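Local structure of 5' nucleotidase family protein (4Q7F) at residues D27-I32 and F73-P78; A363-A368 and Y384-T389; N433-G438 and G483-Y488. The protein belongs to the 5' nucleotidase family, pairing a calcineurin-like metallophosphoesterase part that carries a two-metal site with a C-terminal part that helps to line the ligand pocket. One frame throughout, in Å; residues are numbered along the deposited sequence.

The three contacts follow one another along the chain and gather round bound 3D1, the side chains of His-29 and Asn-433 each about 5 Å from it. Contact 1 (27-32 with 73-78), in the calcineurin-like part, supplies two manganese ligands; contact 2 (363-368 with 384-389), in the C-terminal part, packs on and hydrogen-bonds the base of 3D1. Their centres lie 15 Å apart, yet they touch, with Gln-75 NE2 3.6 Å from Pro-385 O. Contact 3 (433-438 with 483-488) shares the C-terminal part with contact 2, centre to centre 14 Å, and meets it where Asp-435 OD1 lies 3.2 Å from Ala-363 N. From contact 1 it is separated by about 14 Å between nearest atoms.

Contact 1. Residues D27-I32 and F73-P78; sequences DVHGYI and FLQGSP. With MN (manganese (II) ion), chain C.
His-29 bridges a metal and a neighbouring loop, using one ring nitrogen for each. Its NE2 binds the manganese ion at 2.3 Å, and its ND1, on the other side of the ring, donates to Gln-75 O at 2.7 Å. That bond is fairly straight, 158° at the hydrogen, and the acceptor lies almost in the imidazole plane. The second-shell carbonyl of Gln-75 thus helps to fix the rotation of a first-shell ligand, and its negative end would be expected to make NE2 a somewhat stronger donor to the metal. Asp-27 OD2 and two waters join NE2 on the ion; Asp-72 and His-249 complete the site, while the other carboxylate oxygen, Asp-27 OD1, is held by the backbone N of His-247.

Other polar links follow the backbone. Ser-77 OG donates to Gly-30 O over 2.6 Å, coming from above the carbonyl plane, 66° out of it; chi1 of 75° sets OG between the backbone N and the carbonyl carbon. One water takes the N-H of Gly-30 and donates to Phe-73 O, and a second joins Tyr-31 OH to Gly-76 O. Gly-76 CA adds a CA-H...O contact to His-29 O at 3.2 Å.

Apolar contact centres on Tyr-31, where Ser-77 CB sits over the middle of one ring face in a CH-pi contact, 3.5 Å from the centroid.

The type I' turn from Val-28 to Tyr-31 follows strand 19-25, and Ser-77 is the N-cap of helix 78-85. Metal ligands carried on loops just beyond sheet strands, in an Asp-X-His pattern, are characteristic of the calcineurin-like metallophosphoesterase family.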
loop_
_atom_site.group_PDB
_atom_site.type_symbol
_atom_site.label_atom_id
_atom_site.label_comp_id
_atom_site.label_asym_id
_atom_site.label_seq_id
_atom_site.Cartn_x
_atom_site.Cartn_y
_atom_site.Cartn_z
ATOM N N ASP A 27 7.851 0.505 -4.229
ATOM C CA ASP A 27 6.582 -0.193 -4.136
ATOM C C ASP A 27 6.461 -1.342 -5.143
ATOM O O ASP A 27 5.473 -1.476 -5.857
ATOM C CB ASP A 27 5.434 0.824 -4.258
ATOM C CG ASP A 27 5.517 1.944 -3.205
ATOM O OD1 ASP A 27 6.291 2.922 -3.369
ATOM O OD2 ASP A 27 4.723 1.913 -2.236
ATOM N N VAL A 28 7.520 -2.152 -5.219
ATOM C CA VAL A 28 7.539 -3.310 -6.081
ATOM C C VAL A 28 6.473 -4.304 -5.626
ATOM O O VAL A 28 5.826 -4.987 -6.458
ATOM C CB VAL A 28 8.922 -3.937 -6.110
ATOM C CG1 VAL A 28 8.901 -5.188 -6.981
ATOM C CG2 VAL A 28 9.883 -2.892 -6.653
ATOM N N HIS A 29 6.298 -4.352 -4.304
ATOM C CA HIS A 29 5.243 -5.112 -3.650
ATOM C C HIS A 29 5.229 -6.599 -3.922
ATOM O O HIS A 29 4.167 -7.217 -3.968
ATOM C CB HIS A 29 3.871 -4.492 -3.961
ATOM C CG HIS A 29 3.513 -3.338 -3.078
ATOM N ND1 HIS A 29 3.283 -3.492 -1.732
ATOM C CD2 HIS A 29 3.279 -2.032 -3.351
ATOM C CE1 HIS A 29 2.939 -2.329 -1.205
ATOM N NE2 HIS A 29 2.934 -1.425 -2.166
ATOM N N GLY A 30 6.415 -7.164 -4.150
ATOM C CA GLY A 30 6.531 -8.601 -4.375
ATOM C C GLY A 30 6.094 -9.028 -5.754
ATOM O O GLY A 30 5.826 -10.223 -5.969
ATOM N N TYR A 31 5.971 -8.059 -6.678
ATOM C CA TYR A 31 5.699 -8.351 -8.080
ATOM C C TYR A 31 7.065 -8.489 -8.769
ATOM O O TYR A 31 7.654 -7.522 -9.241
ATOM C CB TYR A 31 4.855 -7.278 -8.729
ATOM C CG TYR A 31 3.432 -7.331 -8.233
ATOM C CD1 TYR A 31 3.057 -6.676 -7.081
ATOM C CD2 TYR A 31 2.487 -8.110 -8.881
ATOM C CE1 TYR A 31 1.750 -6.748 -6.601
ATOM C CE2 TYR A 31 1.181 -8.198 -8.409
ATOM C CZ TYR A 31 0.831 -7.516 -7.264
ATOM O OH TYR A 31 -0.448 -7.603 -6.781
ATOM N N ILE A 32 7.553 -9.716 -8.780
ATOM C CA ILE A 32 8.853 -10.068 -9.325
ATOM C C ILE A 32 8.692 -10.539 -10.774
ATOM O O ILE A 32 9.404 -10.091 -11.672
ATOM C CB ILE A 32 9.459 -11.221 -8.503
ATOM C CG1 ILE A 32 9.579 -10.833 -7.025
ATOM C CG2 ILE A 32 10.811 -11.651 -9.092
ATOM C CD1 ILE A 32 10.423 -9.624 -6.749
ATOM N N PHE A 73 8.382 -3.683 -0.368
ATOM C CA PHE A 73 8.906 -4.788 -1.144
ATOM C C PHE A 73 8.588 -6.160 -0.563
ATOM O O PHE A 73 8.734 -7.172 -1.239
ATOM C CB PHE A 73 10.439 -4.684 -1.270
ATOM C CG PHE A 73 11.191 -4.860 0.032
ATOM C CD1 PHE A 73 11.596 -6.119 0.453
ATOM C CD2 PHE A 73 11.500 -3.772 0.821
ATOM C CE1 PHE A 73 12.277 -6.278 1.628
ATOM C CE2 PHE A 73 12.206 -3.922 1.988
ATOM C CZ PHE A 73 12.587 -5.181 2.403
ATOM N N LEU A 74 8.128 -6.209 0.665
ATOM C CA LEU A 74 7.941 -7.496 1.344
ATOM C C LEU A 74 6.519 -8.017 1.339
ATOM O O LEU A 74 6.279 -9.178 1.644
ATOM C CB LEU A 74 8.485 -7.337 2.767
ATOM C CG LEU A 74 8.710 -8.542 3.656
ATOM C CD1 LEU A 74 9.679 -9.523 3.017
ATOM C CD2 LEU A 74 9.252 -8.018 4.985
ATOM N N GLN A 75 5.574 -7.167 0.969
ATOM C CA GLN A 75 4.159 -7.533 0.929
ATOM C C GLN A 75 3.508 -6.944 -0.313
ATOM O O GLN A 75 3.951 -5.918 -0.832
ATOM C CB GLN A 75 3.458 -6.977 2.180
ATOM C CG GLN A 75 1.963 -7.305 2.327
ATOM C CD GLN A 75 1.045 -6.442 1.465
ATOM O OE1 GLN A 75 1.409 -5.341 1.039
ATOM N NE2 GLN A 75 -0.164 -6.940 1.214
ATOM N N GLY A 76 2.459 -7.598 -0.804
ATOM C CA GLY A 76 1.704 -7.029 -1.881
ATOM C C GLY A 76 1.093 -7.985 -2.851
ATOM O O GLY A 76 -0.066 -7.875 -3.158
ATOM N N SER A 77 1.866 -8.949 -3.315
ATOM C CA SER A 77 1.391 -9.831 -4.348
ATOM C C SER A 77 1.092 -11.216 -3.807
ATOM O O SER A 77 1.481 -11.529 -2.699
ATOM C CB SER A 77 2.479 -9.959 -5.405
ATOM O OG SER A 77 3.536 -10.786 -4.935
ATOM N N PRO A 78 0.425 -12.057 -4.611
ATOM C CA PRO A 78 0.158 -13.438 -4.227
ATOM C C PRO A 78 1.434 -14.218 -4.003
ATOM O O PRO A 78 1.391 -15.240 -3.349
ATOM C CB PRO A 78 -0.592 -14.005 -5.446
ATOM C CG PRO A 78 -1.225 -12.832 -6.079
ATOM C CD PRO A 78 -0.219 -11.733 -5.894
HETATM MN MN MN C . 2.982 0.755 -1.569
HETATM O O HOH W 1 9.262 -6.763 -3.998
HETATM O O HOH W 2 -1.497 -5.935 -5.044
HETATM O O HOH W 3 1.889 2.276 -0.299
HETATM O O HOH W 4 0.753 0.067 -0.853
#

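Contact 2. Residues A363-A368 and Y384-T389; sequences ALFDSA and YPFPNT. With 3D1 ((2R,3S,5R)-5-(6-amino-9H-purin-9-yl)-tetrahydro-2-(hydroxymethyl)furan-3-ol), chain D.
Phe-365 takes part in two edge-to-face pairs at once, giving its edge in one and its face in the other. Its CE2 points at the face of Tyr-384, 3.7 Å from Tyr-384 CE2, with the two planes at 76°. One of its own faces receives the edge of Phe-386, whose CD2 stands 3.7 Å from Phe-365 CE1, off towards the rim. This second pair is an offset edge-to-face one, its planes at 69°. Pro-385 fills in beside the cluster, its CD lying 3.5 Å from Phe-365 CD2.

Phe-365 and Phe-386 also line the pocket of 3D1. Phe-386 spreads one ring face against the purine, CD1 coming to 3.5 Å from C2 of 3D1, while the edge of the same ring meets Phe-365, whose CZ lies 3.9 Å from N6 of 3D1. The CG of Phe-386, anti to the carbonyl carbon and beside the backbone N, carries the ring to its place against the base. Asn-388 reads the rim of the adenine with both branches of its amide: ND2 donates to N1 of 3D1 over 2.8 Å, nearly straight at 168°, while OD1 accepts from N6 at 2.9 Å. Away from the base, Ser-367 OG packs on Pro-385 CG, but its hydrogen bond goes to Asn-382 O.

Segment 363-368 follows on from the strand 359-363 region and turns at Phe-365 to Ala-368 ahead of strand 370-371. Tyr-384 leaves helix 377-383, and its segment leads into strand 390-396, while strand 469-475 contributes Asn-475, which touches both Tyr-384 and Asn-388.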
loop_
_atom_site.group_PDB
_atom_site.type_symbol
_atom_site.label_atom_id
_atom_site.label_comp_id
_atom_site.label_asym_id
_atom_site.label_seq_id
_atom_site.Cartn_x
_atom_site.Cartn_y
_atom_site.Cartn_z
ATOM N N ALA A 363 -14.376 -3.218 2.674
ATOM C CA ALA A 363 -14.175 -2.434 1.479
ATOM C C ALA A 363 -14.216 -3.419 0.325
ATOM O O ALA A 363 -14.138 -4.634 0.543
ATOM C CB ALA A 363 -12.831 -1.723 1.526
ATOM N N LEU A 364 -14.447 -2.912 -0.882
ATOM C CA LEU A 364 -14.321 -3.731 -2.079
ATOM C C LEU A 364 -12.929 -3.345 -2.612
ATOM O O LEU A 364 -12.702 -2.202 -3.057
ATOM C CB LEU A 364 -15.393 -3.419 -3.111
ATOM C CG LEU A 364 -15.295 -4.273 -4.379
ATOM C CD1 LEU A 364 -15.615 -5.729 -4.074
ATOM C CD2 LEU A 364 -16.226 -3.724 -5.438
ATOM N N PHE A 365 -11.991 -4.271 -2.536
ATOM C CA PHE A 365 -10.619 -3.981 -2.983
ATOM C C PHE A 365 -10.472 -3.901 -4.531
ATOM O O PHE A 365 -11.269 -4.456 -5.283
ATOM C CB PHE A 365 -9.622 -4.930 -2.299
ATOM C CG PHE A 365 -9.652 -4.836 -0.789
ATOM C CD1 PHE A 365 -9.185 -3.693 -0.141
ATOM C CD2 PHE A 365 -10.151 -5.877 -0.012
ATOM C CE1 PHE A 365 -9.211 -3.592 1.244
ATOM C CE2 PHE A 365 -10.188 -5.774 1.381
ATOM C CZ PHE A 365 -9.719 -4.632 2.008
ATOM N N ASP A 366 -9.456 -3.187 -4.992
ATOM C CA ASP A 366 -9.282 -2.952 -6.436
ATOM C C ASP A 366 -9.232 -4.191 -7.311
ATOM O O ASP A 366 -9.729 -4.181 -8.422
ATOM C CB ASP A 366 -8.090 -2.030 -6.674
ATOM C CG ASP A 366 -8.385 -0.608 -6.227
ATOM O OD1 ASP A 366 -9.465 -0.087 -6.599
ATOM O OD2 ASP A 366 -7.561 -0.018 -5.506
ATOM N N SER A 367 -8.670 -5.265 -6.784
ATOM C CA SER A 367 -8.584 -6.531 -7.520
ATOM C C SER A 367 -9.805 -7.466 -7.277
ATOM O O SER A 367 -9.830 -8.620 -7.752
ATOM C CB SER A 367 -7.305 -7.234 -7.088
ATOM O OG SER A 367 -7.265 -7.352 -5.660
ATOM N N ALA A 368 -10.814 -6.964 -6.560
ATOM C CA ALA A 368 -11.971 -7.769 -6.204
ATOM C C ALA A 368 -12.974 -7.910 -7.323
ATOM O O ALA A 368 -13.849 -7.063 -7.483
ATOM C CB ALA A 368 -12.665 -7.186 -4.967
ATOM N N TYR A 384 -9.404 -10.488 -1.443
ATOM C CA TYR A 384 -8.927 -9.995 -0.138
ATOM C C TYR A 384 -7.409 -10.004 -0.190
ATOM O O TYR A 384 -6.800 -10.924 0.330
ATOM C CB TYR A 384 -9.423 -10.853 1.053
ATOM C CG TYR A 384 -9.561 -9.973 2.257
ATOM C CD1 TYR A 384 -8.447 -9.519 2.938
ATOM C CD2 TYR A 384 -10.807 -9.469 2.622
ATOM C CE1 TYR A 384 -8.575 -8.649 4.002
ATOM C CE2 TYR A 384 -10.936 -8.592 3.682
ATOM C CZ TYR A 384 -9.821 -8.185 4.358
ATOM O OH TYR A 384 -9.919 -7.301 5.394
ATOM N N PRO A 385 -6.797 -8.954 -0.766
ATOM C CA PRO A 385 -5.347 -8.937 -0.969
ATOM C C PRO A 385 -4.497 -8.416 0.190
ATOM O O PRO A 385 -3.300 -8.264 0.013
ATOM C CB PRO A 385 -5.184 -8.015 -2.180
ATOM C CG PRO A 385 -6.305 -7.028 -2.029
ATOM C CD PRO A 385 -7.425 -7.724 -1.289
ATOM N N PHE A 386 -5.093 -8.156 1.352
ATOM C CA PHE A 386 -4.298 -7.701 2.487
ATOM C C PHE A 386 -4.299 -8.730 3.603
ATOM O O PHE A 386 -5.270 -9.480 3.759
ATOM C CB PHE A 386 -4.810 -6.360 2.992
ATOM C CG PHE A 386 -4.632 -5.248 2.009
ATOM C CD1 PHE A 386 -3.365 -4.715 1.764
ATOM C CD2 PHE A 386 -5.715 -4.721 1.334
ATOM C CE1 PHE A 386 -3.192 -3.691 0.853
ATOM C CE2 PHE A 386 -5.548 -3.687 0.431
ATOM C CZ PHE A 386 -4.293 -3.172 0.190
ATOM N N PRO A 387 -3.231 -8.755 4.416
ATOM C CA PRO A 387 -3.226 -9.695 5.534
ATOM C C PRO A 387 -3.892 -9.099 6.801
ATOM O O PRO A 387 -3.284 -9.006 7.868
ATOM C CB PRO A 387 -1.741 -9.994 5.714
ATOM C CG PRO A 387 -1.042 -8.742 5.270
ATOM C CD PRO A 387 -1.941 -8.045 4.287
ATOM N N ASN A 388 -5.153 -8.710 6.671
ATOM C CA ASN A 388 -5.914 -8.153 7.778
ATOM C C ASN A 388 -6.602 -9.212 8.639
ATOM O O ASN A 388 -7.112 -10.208 8.118
ATOM C CB ASN A 388 -7.076 -7.324 7.282
ATOM C CG ASN A 388 -6.678 -6.154 6.417
ATOM O OD1 ASN A 388 -7.436 -5.777 5.504
ATOM N ND2 ASN A 388 -5.541 -5.569 6.683
ATOM N N THR A 389 -6.645 -8.952 9.945
ATOM C CA THR A 389 -7.385 -9.781 10.877
ATOM C C THR A 389 -8.584 -8.893 11.202
ATOM O O THR A 389 -8.733 -7.809 10.615
ATOM C CB THR A 389 -6.577 -10.138 12.114
ATOM O OG1 THR A 389 -6.111 -8.930 12.704
ATOM C CG2 THR A 389 -5.361 -11.017 11.743
HETATM O "O5'" 3D1 D . -2.118 4.831 2.908
HETATM C "C5'" 3D1 D . -2.724 3.566 3.160
HETATM C "C4'" 3D1 D . -1.752 2.437 2.863
HETATM O "O4'" 3D1 D . -2.332 1.254 3.391
HETATM C "C1'" 3D1 D . -2.725 0.347 2.357
HETATM N N9 3D1 D . -4.060 -0.224 2.687
HETATM C C4 3D1 D . -4.190 -1.282 3.475
HETATM N N3 3D1 D . -3.309 -2.069 4.133
HETATM C C2 3D1 D . -3.742 -3.101 4.880
HETATM N N1 3D1 D . -5.061 -3.402 5.027
HETATM C C6 3D1 D . -6.042 -2.692 4.424
HETATM N N6 3D1 D . -7.350 -3.025 4.602
HETATM C C5 3D1 D . -5.635 -1.536 3.595
HETATM N N7 3D1 D . -6.251 -0.600 2.845
HETATM C C8 3D1 D . -5.295 0.200 2.308
HETATM C "C2'" 3D1 D . -2.617 1.111 1.045
HETATM C "C3'" 3D1 D . -1.536 2.120 1.388
HETATM O "O3'" 3D1 D . -0.250 1.492 1.201
#

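Contact 3. Residues N433-G438 and G483-Y488; sequences NYDIYG and GQYDMY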
loop_
_atom_site.group_PDB
_atom_site.type_symbol
_atom_site.label_atom_id
_atom_site.label_comp_id
_atom_site.label_asym_id
_atom_site.label_seq_id
_atom_site.Cartn_x
_atom_site.Cartn_y
_atom_site.Cartn_z
ATOM N N ASN A 433 -11.104 2.778 0.632
ATOM C CA ASN A 433 -11.543 3.545 1.785
ATOM C C ASN A 433 -13.052 3.702 1.827
ATOM O O ASN A 433 -13.544 4.470 2.621
ATOM C CB ASN A 433 -10.845 4.901 1.886
ATOM C CG ASN A 433 -9.428 4.783 2.406
ATOM O OD1 ASN A 433 -9.035 3.750 2.958
ATOM N ND2 ASN A 433 -8.650 5.837 2.235
ATOM N N TYR A 434 -13.761 2.996 0.944
ATOM C CA TYR A 434 -15.214 2.958 0.956
ATOM C C TYR A 434 -15.670 1.625 1.523
ATOM O O TYR A 434 -15.275 0.577 1.031
ATOM C CB TYR A 434 -15.791 3.109 -0.448
ATOM C CG TYR A 434 -17.311 2.922 -0.482
ATOM C CD1 TYR A 434 -18.155 3.850 0.092
ATOM C CD2 TYR A 434 -17.878 1.828 -1.120
ATOM C CE1 TYR A 434 -19.521 3.673 0.063
ATOM C CE2 TYR A 434 -19.242 1.651 -1.178
ATOM C CZ TYR A 434 -20.063 2.569 -0.581
ATOM O OH TYR A 434 -21.425 2.381 -0.684
ATOM N N ASP A 435 -16.551 1.652 2.507
ATOM C CA ASP A 435 -17.019 0.394 3.110
ATOM C C ASP A 435 -18.460 0.164 2.830
ATOM O O ASP A 435 -19.274 1.122 2.758
ATOM C CB ASP A 435 -16.793 0.364 4.630
ATOM C CG ASP A 435 -15.337 0.163 5.026
ATOM O OD1 ASP A 435 -14.571 -0.435 4.251
ATOM O OD2 ASP A 435 -14.960 0.555 6.164
ATOM N N ILE A 436 -18.764 -1.122 2.646
ATOM C CA ILE A 436 -20.125 -1.597 2.495
ATOM C C ILE A 436 -20.472 -2.297 3.808
ATOM O O ILE A 436 -19.733 -3.165 4.277
ATOM C CB ILE A 436 -20.302 -2.586 1.320
ATOM C CG1 ILE A 436 -19.942 -1.940 -0.023
ATOM C CG2 ILE A 436 -21.728 -3.107 1.289
ATOM C CD1 ILE A 436 -18.477 -1.997 -0.398
ATOM N N TYR A 437 -21.609 -1.930 4.399
ATOM C CA TYR A 437 -22.000 -2.459 5.700
ATOM C C TYR A 437 -23.094 -3.507 5.644
ATOM O O TYR A 437 -23.981 -3.465 4.802
ATOM C CB TYR A 437 -22.484 -1.308 6.611
ATOM C CG TYR A 437 -21.437 -0.242 6.843
ATOM C CD1 TYR A 437 -21.174 0.723 5.879
ATOM C CD2 TYR A 437 -20.746 -0.170 8.058
ATOM C CE1 TYR A 437 -20.217 1.707 6.087
ATOM C CE2 TYR A 437 -19.778 0.796 8.267
ATOM C CZ TYR A 437 -19.521 1.725 7.282
ATOM O OH TYR A 437 -18.596 2.677 7.514
ATOM N N GLY A 438 -23.015 -4.441 6.571
ATOM C CA GLY A 438 -24.015 -5.499 6.715
ATOM C C GLY A 438 -24.610 -5.500 8.114
ATOM O O GLY A 438 -23.932 -5.180 9.119
ATOM N N GLY A 483 -7.625 4.847 6.741
ATOM C CA GLY A 483 -8.558 5.417 5.777
ATOM C C GLY A 483 -9.407 6.529 6.379
ATOM O O GLY A 483 -10.464 6.840 5.854
ATOM N N GLN A 484 -8.911 7.152 7.455
ATOM C CA GLN A 484 -9.605 8.245 8.154
ATOM C C GLN A 484 -10.915 7.807 8.826
ATOM O O GLN A 484 -11.916 8.546 8.801
ATOM C CB GLN A 484 -9.882 9.464 7.238
ATOM C CG GLN A 484 -8.658 10.127 6.662
ATOM C CD GLN A 484 -9.023 11.299 5.752
ATOM O OE1 GLN A 484 -9.951 12.066 6.037
ATOM N NE2 GLN A 484 -8.291 11.445 4.662
ATOM N N TYR A 485 -10.902 6.604 9.409
ATOM C CA TYR A 485 -12.015 6.078 10.201
ATOM C C TYR A 485 -11.562 6.187 11.671
ATOM O O TYR A 485 -11.442 5.201 12.415
ATOM C CB TYR A 485 -12.346 4.649 9.804
ATOM C CG TYR A 485 -13.097 4.592 8.478
ATOM C CD1 TYR A 485 -12.421 4.561 7.264
ATOM C CD2 TYR A 485 -14.487 4.621 8.449
ATOM C CE1 TYR A 485 -13.107 4.518 6.053
ATOM C CE2 TYR A 485 -15.184 4.586 7.239
ATOM C CZ TYR A 485 -14.516 4.526 6.058
ATOM O OH TYR A 485 -15.226 4.502 4.860
ATOM N N ASP A 486 -11.317 7.427 12.062
ATOM C CA ASP A 486 -10.829 7.758 13.396
ATOM C C ASP A 486 -11.804 7.460 14.547
ATOM O O ASP A 486 -11.373 7.249 15.661
ATOM C CB ASP A 486 -10.350 9.207 13.378
ATOM C CG ASP A 486 -9.167 9.391 12.418
ATOM O OD1 ASP A 486 -8.061 8.903 12.738
ATOM O OD2 ASP A 486 -9.354 9.968 11.317
HETATM N N MSE A 487 -13.096 7.367 14.254
HETATM C CA MSE A 487 -14.086 7.072 15.282
HETATM C C MSE A 487 -13.892 5.684 15.869
HETATM O O MSE A 487 -14.379 5.419 16.952
HETATM C CB MSE A 487 -15.509 7.292 14.744
HETATM C CG MSE A 487 -16.080 6.228 13.788
HETATM SE SE MSE A 487 -15.145 5.970 12.052
HETATM C CE MSE A 487 -15.437 7.768 11.315
ATOM N N TYR A 488 -13.182 4.784 15.190
ATOM C CA TYR A 488 -12.979 3.451 15.764
ATOM C C TYR A 488 -11.823 3.365 16.753
ATOM O O TYR A 488 -11.733 2.397 17.506
ATOM C CB TYR A 488 -12.715 2.404 14.702
ATOM C CG TYR A 488 -13.819 2.165 13.725
ATOM C CD1 TYR A 488 -15.112 1.882 14.171
ATOM C CD2 TYR A 488 -13.576 2.137 12.355
ATOM C CE1 TYR A 488 -16.128 1.618 13.282
ATOM C CE2 TYR A 488 -14.592 1.870 11.454
ATOM C CZ TYR A 488 -15.871 1.609 11.937
ATOM O OH TYR A 488 -16.911 1.354 11.100
HETATM O O HOH W 5 -16.344 1.405 8.443
#
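Strand 435-438, an outermost strand of the five-stranded mixed sheet in the C-terminal part, here meets the loop that follows helix 476-479, and Tyr-485 is the side chain that joins them. Its OH donates to Asn-433 O at 2.8 Å, the donor tilted 34° from the carbonyl plane; Ser-407 OG is a further partner of this hydroxyl. Asp-435 and Tyr-485 run alongside in opposite senses, so that OD2 lies over the rim of one ring face, 4.0 Å from Tyr-485 CZ, with carboxylate and ring planes 26° apart. The charge of that carboxylate is answered by a salt bridge from OD2 to Arg-478 NE.

Helix 397-408 packs against the contact here, offering Ala-403 to both Tyr-437 and Tyr-488 and Arg-406 to Tyr-485, while strand 469-475 of the same sheet touches Tyr-437 and Tyr-488 through Ile-472. Those two tyrosines reach towards each other tip to tip. A single water, 2.7 Å from Tyr-437 OH and equally far from Tyr-488 OH, ties them together and donates to Asp-435 OD2; Tyr-437 OH is bonded to Ser-407 OG as well. Ahead of the strand, the amide of Asn-433 lies against the backbone of Gly-483, its OD1 3.3 Å from Gly-483 CA.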